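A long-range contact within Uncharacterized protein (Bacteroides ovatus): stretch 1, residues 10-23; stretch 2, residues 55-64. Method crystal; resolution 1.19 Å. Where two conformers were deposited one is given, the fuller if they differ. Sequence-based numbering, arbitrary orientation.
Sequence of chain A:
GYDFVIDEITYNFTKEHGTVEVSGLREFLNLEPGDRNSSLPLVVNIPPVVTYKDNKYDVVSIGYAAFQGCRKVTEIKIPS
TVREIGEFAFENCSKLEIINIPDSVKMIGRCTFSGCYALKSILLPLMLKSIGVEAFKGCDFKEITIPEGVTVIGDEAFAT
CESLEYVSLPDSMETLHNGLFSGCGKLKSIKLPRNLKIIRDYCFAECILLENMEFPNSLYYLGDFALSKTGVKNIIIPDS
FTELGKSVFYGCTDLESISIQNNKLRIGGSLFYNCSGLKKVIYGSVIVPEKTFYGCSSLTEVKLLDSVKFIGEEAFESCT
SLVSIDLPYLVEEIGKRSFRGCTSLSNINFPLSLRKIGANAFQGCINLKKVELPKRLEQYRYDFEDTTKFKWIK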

# COMPACT_ATOMS: atom_id res chain seq x y z
N THR A 10 14.88 -31.07 -19.14
CA THR A 10 14.16 -32.25 -18.70
C THR A 10 12.65 -32.09 -18.92
O THR A 10 12.13 -30.97 -18.86
CB THR A 10 14.47 -32.65 -17.23
OG1 THR A 10 13.82 -31.73 -16.31
CG2 THR A 10 15.96 -32.67 -16.99
N TYR A 11 11.98 -33.21 -19.14
CA TYR A 11 10.59 -33.28 -19.54
C TYR A 11 9.86 -34.30 -18.72
O TYR A 11 10.42 -35.37 -18.37
CB TYR A 11 10.46 -33.63 -21.03
CG TYR A 11 11.11 -32.60 -21.94
CD1 TYR A 11 10.37 -31.49 -22.36
CD2 TYR A 11 12.44 -32.68 -22.32
CE1 TYR A 11 10.93 -30.53 -23.15
CE2 TYR A 11 13.00 -31.74 -23.15
CZ TYR A 11 12.25 -30.61 -23.52
OH TYR A 11 12.86 -29.66 -24.32
N ASN A 12 8.59 -34.01 -18.48
CA ASN A 12 7.64 -34.96 -17.93
C ASN A 12 6.47 -35.16 -18.89
O ASN A 12 5.97 -34.20 -19.48
CB ASN A 12 7.07 -34.50 -16.58
CG ASN A 12 8.09 -34.42 -15.48
OD1 ASN A 12 9.24 -34.78 -15.64
ND2 ASN A 12 7.68 -33.83 -14.36
N PHE A 13 6.02 -36.40 -19.05
CA PHE A 13 4.79 -36.65 -19.79
C PHE A 13 3.59 -36.01 -19.10
O PHE A 13 3.51 -36.00 -17.85
CB PHE A 13 4.55 -38.15 -20.00
CG PHE A 13 5.67 -38.83 -20.72
CD1 PHE A 13 5.90 -38.55 -22.05
CD2 PHE A 13 6.51 -39.70 -20.07
CE1 PHE A 13 6.95 -39.12 -22.74
CE2 PHE A 13 7.57 -40.29 -20.74
CZ PHE A 13 7.80 -39.99 -22.09
N THR A 14 2.70 -35.45 -19.91
CA THR A 14 1.45 -34.85 -19.44
C THR A 14 0.25 -35.61 -20.01
O THR A 14 0.40 -36.42 -20.94
CB THR A 14 1.39 -33.29 -19.69
OG1 THR A 14 1.85 -32.92 -21.01
CG2 THR A 14 2.26 -32.57 -18.66
N LYS A 15 -0.93 -35.40 -19.42
CA LYS A 15 -2.08 -36.27 -19.68
C LYS A 15 -2.54 -36.24 -21.14
O LYS A 15 -2.97 -37.26 -21.68
CB LYS A 15 -3.25 -35.92 -18.75
CG LYS A 15 -4.49 -36.83 -18.92
N GLU A 16 -2.48 -35.07 -21.77
CA GLU A 16 -2.89 -34.94 -23.16
C GLU A 16 -2.01 -35.80 -24.07
O GLU A 16 -0.76 -35.78 -23.97
CB GLU A 16 -2.88 -33.47 -23.61
CG GLU A 16 -3.48 -33.23 -25.00
CD GLU A 16 -3.41 -31.77 -25.43
OE1 GLU A 16 -3.18 -30.92 -24.54
OE2 GLU A 16 -3.56 -31.47 -26.63
N HIS A 17 -2.66 -36.56 -24.96
CA HIS A 17 -1.96 -37.45 -25.88
C HIS A 17 -0.89 -36.72 -26.65
O HIS A 17 -1.14 -35.64 -27.27
CB HIS A 17 -2.92 -38.12 -26.89
CG HIS A 17 -2.22 -38.98 -27.89
ND1 HIS A 17 -1.90 -38.54 -29.16
CD2 HIS A 17 -1.74 -40.25 -27.81
CE1 HIS A 17 -1.26 -39.50 -29.82
NE2 HIS A 17 -1.16 -40.55 -29.02
N GLY A 18 0.30 -37.30 -26.60
CA GLY A 18 1.45 -36.81 -27.36
C GLY A 18 2.04 -35.50 -26.89
O GLY A 18 2.61 -34.79 -27.69
N THR A 19 1.93 -35.22 -25.59
CA THR A 19 2.43 -33.96 -25.01
C THR A 19 3.38 -34.17 -23.83
O THR A 19 3.34 -35.18 -23.11
CB THR A 19 1.29 -33.03 -24.54
OG1 THR A 19 0.62 -33.59 -23.41
CG2 THR A 19 0.30 -32.75 -25.68
N VAL A 20 4.24 -33.18 -23.64
CA VAL A 20 5.13 -33.10 -22.50
C VAL A 20 5.15 -31.68 -21.93
O VAL A 20 4.78 -30.70 -22.62
CB VAL A 20 6.58 -33.53 -22.83
CG1 VAL A 20 6.66 -35.06 -23.17
CG2 VAL A 20 7.16 -32.69 -23.95
N GLU A 21 5.56 -31.63 -20.67
CA GLU A 21 5.84 -30.37 -19.97
C GLU A 21 7.34 -30.29 -19.72
O GLU A 21 8.01 -31.28 -19.44
CB GLU A 21 5.07 -30.25 -18.61
CG GLU A 21 5.61 -31.22 -17.52
CD GLU A 21 4.99 -31.13 -16.11
OE1 GLU A 21 4.27 -30.19 -15.78
OE2 GLU A 21 5.26 -32.05 -15.32
N VAL A 22 7.89 -29.09 -19.81
CA VAL A 22 9.25 -28.84 -19.35
C VAL A 22 9.26 -28.93 -17.83
O VAL A 22 8.47 -28.27 -17.15
CB VAL A 22 9.69 -27.42 -19.74
CG1 VAL A 22 11.09 -27.07 -19.13
CG2 VAL A 22 9.74 -27.29 -21.27
N SER A 23 10.11 -29.78 -17.30
CA SER A 23 10.17 -29.99 -15.86
C SER A 23 11.43 -29.45 -15.21
O SER A 23 11.51 -29.45 -13.98
CB SER A 23 9.94 -31.45 -15.54
OG SER A 23 11.00 -32.21 -16.06
N ASN A 55 8.84 -41.54 -30.85
CA ASN A 55 7.63 -40.78 -30.90
C ASN A 55 7.90 -39.31 -30.67
O ASN A 55 8.79 -38.98 -29.93
CB ASN A 55 6.65 -41.27 -29.86
CG ASN A 55 6.07 -42.62 -30.23
OD1 ASN A 55 5.45 -42.76 -31.28
ND2 ASN A 55 6.31 -43.59 -29.43
N LYS A 56 7.10 -38.49 -31.33
CA LYS A 56 7.23 -37.05 -31.15
C LYS A 56 6.22 -36.59 -30.10
O LYS A 56 5.10 -37.07 -30.03
CB LYS A 56 7.06 -36.33 -32.49
CG LYS A 56 8.04 -36.72 -33.55
CD LYS A 56 7.69 -36.06 -34.88
CE LYS A 56 6.24 -36.31 -35.29
NZ LYS A 56 5.93 -37.76 -35.50
N TYR A 57 6.67 -35.63 -29.30
CA TYR A 57 5.90 -35.04 -28.24
C TYR A 57 5.94 -33.53 -28.41
O TYR A 57 6.97 -32.93 -28.57
CB TYR A 57 6.48 -35.45 -26.88
CG TYR A 57 6.44 -36.93 -26.66
CD1 TYR A 57 5.32 -37.53 -26.12
CD2 TYR A 57 7.50 -37.72 -27.00
CE1 TYR A 57 5.24 -38.89 -25.93
CE2 TYR A 57 7.42 -39.15 -26.82
CZ TYR A 57 6.28 -39.70 -26.29
OH TYR A 57 6.20 -41.08 -26.12
N ASP A 58 4.77 -32.93 -28.33
CA ASP A 58 4.62 -31.48 -28.38
C ASP A 58 4.87 -30.91 -26.99
O ASP A 58 4.33 -31.43 -26.02
CB ASP A 58 3.20 -31.16 -28.83
CG ASP A 58 2.95 -31.62 -30.28
OD1 ASP A 58 3.75 -31.26 -31.19
OD2 ASP A 58 2.00 -32.40 -30.49
N VAL A 59 5.69 -29.87 -26.93
CA VAL A 59 6.03 -29.20 -25.69
C VAL A 59 4.99 -28.09 -25.46
O VAL A 59 5.07 -27.03 -26.07
CB VAL A 59 7.46 -28.66 -25.77
CG1 VAL A 59 7.88 -28.00 -24.43
CG2 VAL A 59 8.49 -29.77 -26.15
N VAL A 60 4.02 -28.36 -24.58
CA VAL A 60 2.85 -27.52 -24.45
C VAL A 60 2.72 -26.78 -23.13
O VAL A 60 1.82 -25.97 -22.98
CB VAL A 60 1.56 -28.31 -24.74
CG1 VAL A 60 1.64 -28.92 -26.14
CG2 VAL A 60 1.28 -29.38 -23.68
N SER A 61 3.63 -27.02 -22.20
CA SER A 61 3.55 -26.36 -20.91
C SER A 61 4.92 -26.34 -20.26
O SER A 61 5.82 -27.12 -20.60
CB SER A 61 2.51 -26.99 -19.99
OG SER A 61 2.83 -28.32 -19.71
N ILE A 62 5.05 -25.44 -19.28
CA ILE A 62 6.18 -25.42 -18.35
C ILE A 62 5.61 -25.80 -17.00
O ILE A 62 4.61 -25.23 -16.55
CB ILE A 62 6.91 -24.05 -18.34
CG1 ILE A 62 7.54 -23.80 -19.73
CG2 ILE A 62 7.99 -24.02 -17.23
CD1 ILE A 62 8.06 -22.46 -19.89
N GLY A 63 6.24 -26.79 -16.37
CA GLY A 63 5.71 -27.33 -15.15
C GLY A 63 5.85 -26.44 -13.91
O GLY A 63 6.65 -25.52 -13.87
N TYR A 64 5.07 -26.80 -12.91
CA TYR A 64 5.18 -26.24 -11.59
C TYR A 64 6.64 -26.21 -11.12
O TYR A 64 7.33 -27.23 -11.12
CB TYR A 64 4.33 -27.08 -10.64
CG TYR A 64 4.30 -26.65 -9.20
CD1 TYR A 64 5.27 -27.09 -8.30
CD2 TYR A 64 3.30 -25.81 -8.73
CE1 TYR A 64 5.22 -26.68 -6.95
CE2 TYR A 64 3.25 -25.41 -7.38
CZ TYR A 64 4.21 -25.84 -6.52
OH TYR A 64 4.17 -25.44 -5.18
O HOH W 1 -0.14 -33.64 -29.25
O HOH W 2 3.50 -29.30 -13.37

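The two stretches meet as neighbouring parallel β-strands, 19-23 beside 55-62, joined by a ladder of backbone hydrogen bonds and sealed on one face by aliphatic and aromatic side chains. The ladder starts at the turn leading into strand 19-23, where Asp-58 N donates to Gly-18 O (2.9 Å). Val-20 then bonds on both sides of its pairing with Val-59, as parallel geometry requires: Val-20 N donates to Asp-58 O (3.0 Å), and Val-20 O accepts from Val-60 N (3.1 Å). Beyond this point the register slips by one residue. Val-22 N bonds to Ser-61 O (3.0 Å) rather than to Val-60, whose psi of -4° departs from extended geometry, and Ser-61 N is left buried without a partner. Gly-63 N closes the series on Val-22 O at 2.8 Å.

Val-20, Val-22, Val-59 and Ile-62 share one face of the sheet. Val-59 lies against both valines, with its CG2 3.9 Å from Val-20 CG2 and its CG1 3.7 Å from Val-22 CG2, while Tyr-11 CE1 approaches Val-59 CG2 at 3.9 Å. Tyr-57 extends this apolar surface: its CB packs 3.7 Å from Val-20 CG1, and Phe-13 CE1 lies over one face of its ring, 3.6 Å from Tyr-57 CE1, with the two ring planes inclined at 57°.

The face bearing Thr-19, Glu-21, Asp-58 and Ser-61 is more polar, yet its direct contacts are largely van der Waals, such as Thr-19 CB to Val-60 CG2 at 3.7 Å. Glu-21 OE1 reaches within 3.3 Å of Gly-63 CA; a β-carbon there would clash with this oxygen. The same carboxylate oxygen accepts from water 2 (2.7 Å from Glu-21 OE1), which in turn accepts from Tyr-64 N at 3.0 Å, bridging the stretches beyond the last backbone bond.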